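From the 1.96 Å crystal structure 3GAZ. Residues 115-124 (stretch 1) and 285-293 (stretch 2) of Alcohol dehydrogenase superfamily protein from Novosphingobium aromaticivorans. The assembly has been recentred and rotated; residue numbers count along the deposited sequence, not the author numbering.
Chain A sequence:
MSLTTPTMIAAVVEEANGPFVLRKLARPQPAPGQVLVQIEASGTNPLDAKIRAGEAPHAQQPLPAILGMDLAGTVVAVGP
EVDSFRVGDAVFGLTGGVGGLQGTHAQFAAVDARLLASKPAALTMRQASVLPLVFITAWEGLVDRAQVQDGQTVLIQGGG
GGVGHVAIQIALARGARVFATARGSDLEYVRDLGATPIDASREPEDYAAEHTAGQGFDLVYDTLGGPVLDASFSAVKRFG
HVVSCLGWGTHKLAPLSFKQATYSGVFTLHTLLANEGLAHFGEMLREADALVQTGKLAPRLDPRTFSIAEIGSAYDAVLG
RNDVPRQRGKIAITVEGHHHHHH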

# COMPACT_ATOMS: atom_id res chain seq x y z
N LEU A 115 13.69 8.88 3.17
CA LEU A 115 12.56 9.59 3.75
C LEU A 115 12.93 10.34 5.03
O LEU A 115 12.17 11.18 5.51
N LEU A 116 14.10 10.03 5.57
CA LEU A 116 14.56 10.64 6.81
C LEU A 116 15.56 11.78 6.69
O LEU A 116 16.27 11.91 5.69
N ALA A 117 15.61 12.59 7.74
CA ALA A 117 16.53 13.71 7.84
C ALA A 117 16.86 13.86 9.32
O ALA A 117 16.01 13.57 10.18
N SER A 118 18.07 14.29 9.63
CA SER A 118 18.47 14.47 11.01
C SER A 118 17.48 15.40 11.69
O SER A 118 17.01 16.37 11.09
N LYS A 119 17.15 15.10 12.94
CA LYS A 119 16.21 15.93 13.69
C LYS A 119 16.86 17.27 14.03
O LYS A 119 18.02 17.31 14.42
N PRO A 120 16.12 18.37 13.86
CA PRO A 120 16.66 19.69 14.17
C PRO A 120 17.08 19.68 15.64
O PRO A 120 16.30 19.30 16.51
N ALA A 121 18.32 20.08 15.91
CA ALA A 121 18.85 20.09 17.26
C ALA A 121 18.03 20.87 18.28
O ALA A 121 17.92 20.46 19.44
N ALA A 122 17.45 21.99 17.86
CA ALA A 122 16.68 22.85 18.75
C ALA A 122 15.28 22.36 19.13
O ALA A 122 14.65 22.94 20.02
N LEU A 123 14.79 21.32 18.47
CA LEU A 123 13.45 20.83 18.76
C LEU A 123 13.42 19.57 19.62
O LEU A 123 14.33 18.74 19.56
N THR A 124 12.36 19.43 20.42
CA THR A 124 12.18 18.25 21.24
C THR A 124 11.62 17.21 20.27
O THR A 124 11.24 17.55 19.15
N LEU A 285 12.98 18.01 4.17
CA LEU A 285 13.11 18.04 5.63
C LEU A 285 14.44 18.66 6.05
O LEU A 285 14.59 19.14 7.18
N ARG A 286 15.41 18.64 5.14
CA ARG A 286 16.71 19.24 5.40
C ARG A 286 16.53 20.76 5.32
O ARG A 286 17.18 21.51 6.04
N GLU A 287 15.63 21.18 4.44
CA GLU A 287 15.32 22.60 4.29
C GLU A 287 14.68 23.06 5.59
O GLU A 287 14.99 24.13 6.10
N ALA A 288 13.78 22.23 6.12
CA ALA A 288 13.09 22.55 7.36
C ALA A 288 14.09 22.71 8.51
O ALA A 288 14.00 23.65 9.29
N ASP A 289 15.04 21.79 8.59
CA ASP A 289 16.08 21.81 9.62
C ASP A 289 16.90 23.10 9.52
O ASP A 289 17.22 23.72 10.54
N ALA A 290 17.23 23.50 8.30
CA ALA A 290 18.00 24.72 8.07
C ALA A 290 17.23 25.95 8.56
O ALA A 290 17.84 26.91 9.04
N LEU A 291 15.91 25.92 8.44
CA LEU A 291 15.07 27.03 8.88
C LEU A 291 14.94 27.05 10.40
O LEU A 291 14.88 28.11 11.01
N VAL A 292 14.89 25.87 11.00
CA VAL A 292 14.80 25.78 12.46
C VAL A 292 16.10 26.34 13.02
O VAL A 292 16.11 27.15 13.95
N GLN A 293 17.20 25.90 12.43
CA GLN A 293 18.54 26.31 12.83
C GLN A 293 18.72 27.83 12.86
O GLN A 293 19.40 28.37 13.74

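No direct hydrogen bond joins the two stretches; three waters make the polar links instead. The nearest direct polar approach, Leu116 O to Arg286 NH2 at 2.7 Å, has too poor an angle to qualify. Water 1 accepts from Ser118 N (3.1 Å) and from Arg286 NE (2.9 Å). Water 2 donates to Ser118 O (2.7 Å) and to Asp289 OD2 (2.9 Å). Water 3 accepts from Ala121 N (2.8 Å) and donates to Asp289 OD1 (2.7 Å), so each carboxylate oxygen serves a different backbone group of stretch 1.

The short strand through Ala117 and Ser118 runs nearly parallel to the helix, at 23° with axes 8.1 Å apart at closest approach, and the helix residues facing the strand and its following loop are Leu285, Asp289 and Val292. At one end Ala117 points toward the helix, its CB 3.6 Å from CB of Leu285; this leucine (chi1 m, chi2 t) also brings CD1 to 3.8 Å from Leu115 O. Arg286 leaves the helix sideways, but off-well chi1 to chi3 angles (-107°, 141°, -130°) carry its guanidinium back to the strand, where NH2 lies 3.7 Å from Ala117 CA, an oblique approach.

Asp289, chi1 t, points its CA-to-CB bond toward stretch 1, and its carboxylate places OD1 3.2 Å from Pro120 CA; the CA atoms of these two residues are 5.1 Å apart. Beyond it, Val292 (chi1 t) supplies the apolar counterpart: its CG1 lies 3.7 Å from Pro120 CB, 4.0 Å from Leu123 CG and 4.1 Å from Ala122 CB. These three partners belong to the type I turn Pro120 to Leu123, closed by Leu123 N to Pro120 O at 3.2 Å. Lys119 points away, and its NZ reinforces the turn by donating to Pro120 O (3.1 Å) and Leu123 O (2.7 Å). The contact buries 427 Å² in total.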

# COMPACT_ATOMS: atom_id res chain seq x y z
CB LEU A 115 11.43 8.61 4.07
CG LEU A 115 10.75 7.89 2.91
CD1 LEU A 115 9.75 6.87 3.45
CD2 LEU A 115 10.05 8.90 2.01
CB LEU A 116 15.16 9.57 7.71
CG LEU A 116 14.20 8.50 8.23
CD1 LEU A 116 14.98 7.38 8.88
CD2 LEU A 116 13.21 9.12 9.21
CB ALA A 117 15.88 14.99 7.32
CB SER A 118 19.88 15.06 11.10
OG SER A 118 20.84 14.16 10.58
CB LYS A 119 15.80 15.24 14.99
CG LYS A 119 14.80 16.05 15.82
CD LYS A 119 14.48 15.39 17.15
CE LYS A 119 15.63 15.51 18.13
NZ LYS A 119 15.96 16.94 18.42
CB PRO A 120 15.48 20.62 13.92
CG PRO A 120 14.79 19.94 12.77
CD PRO A 120 14.82 18.48 13.18
CB ALA A 121 20.29 20.61 17.25
CB ALA A 122 16.60 24.26 18.15
CB LEU A 123 12.70 20.52 17.46
CG LEU A 123 12.55 21.61 16.39
CD1 LEU A 123 11.72 21.04 15.24
CD2 LEU A 123 11.87 22.84 16.98
CB THR A 124 11.15 18.48 22.36
OG1 THR A 124 9.86 18.71 21.78
CG2 THR A 124 11.56 19.68 23.23
CB LEU A 285 12.93 16.63 6.21
CG LEU A 285 11.52 16.06 6.01
CD1 LEU A 285 11.42 14.68 6.63
CD2 LEU A 285 10.49 17.00 6.64
CB ARG A 286 17.72 18.77 4.35
CG ARG A 286 18.72 17.78 4.90
CD ARG A 286 19.03 16.71 3.88
NE ARG A 286 18.89 15.41 4.52
CZ ARG A 286 18.43 14.31 3.92
NH1 ARG A 286 18.05 14.34 2.65
NH2 ARG A 286 18.34 13.19 4.62
CB GLU A 287 14.32 22.81 3.15
CG GLU A 287 14.84 22.51 1.76
CD GLU A 287 15.90 23.50 1.31
OE1 GLU A 287 15.93 24.63 1.85
OE2 GLU A 287 16.69 23.14 0.41
CB ALA A 288 12.08 21.45 7.68
CB ASP A 289 16.97 20.57 9.47
CG ASP A 289 18.13 20.54 10.47
OD1 ASP A 289 17.97 21.03 11.61
OD2 ASP A 289 19.19 20.01 10.10
CB ALA A 290 18.32 24.86 6.60
CB LEU A 291 13.68 26.95 8.23
CG LEU A 291 13.66 27.16 6.72
CD1 LEU A 291 12.23 27.12 6.20
CD2 LEU A 291 14.31 28.50 6.38
CB VAL A 292 14.64 24.32 12.94
CG1 VAL A 292 14.79 24.26 14.46
CG2 VAL A 292 13.28 23.77 12.52
CB GLN A 293 19.56 25.66 11.89
CG GLN A 293 21.01 25.85 12.25
CD GLN A 293 21.83 24.60 12.00
OE1 GLN A 293 21.55 23.83 11.07
NE2 GLN A 293 22.85 24.38 12.82
O HOH W 1 19.85 14.62 7.11
O HOH W 2 18.24 17.56 8.97
O HOH W 3 19.70 21.04 13.73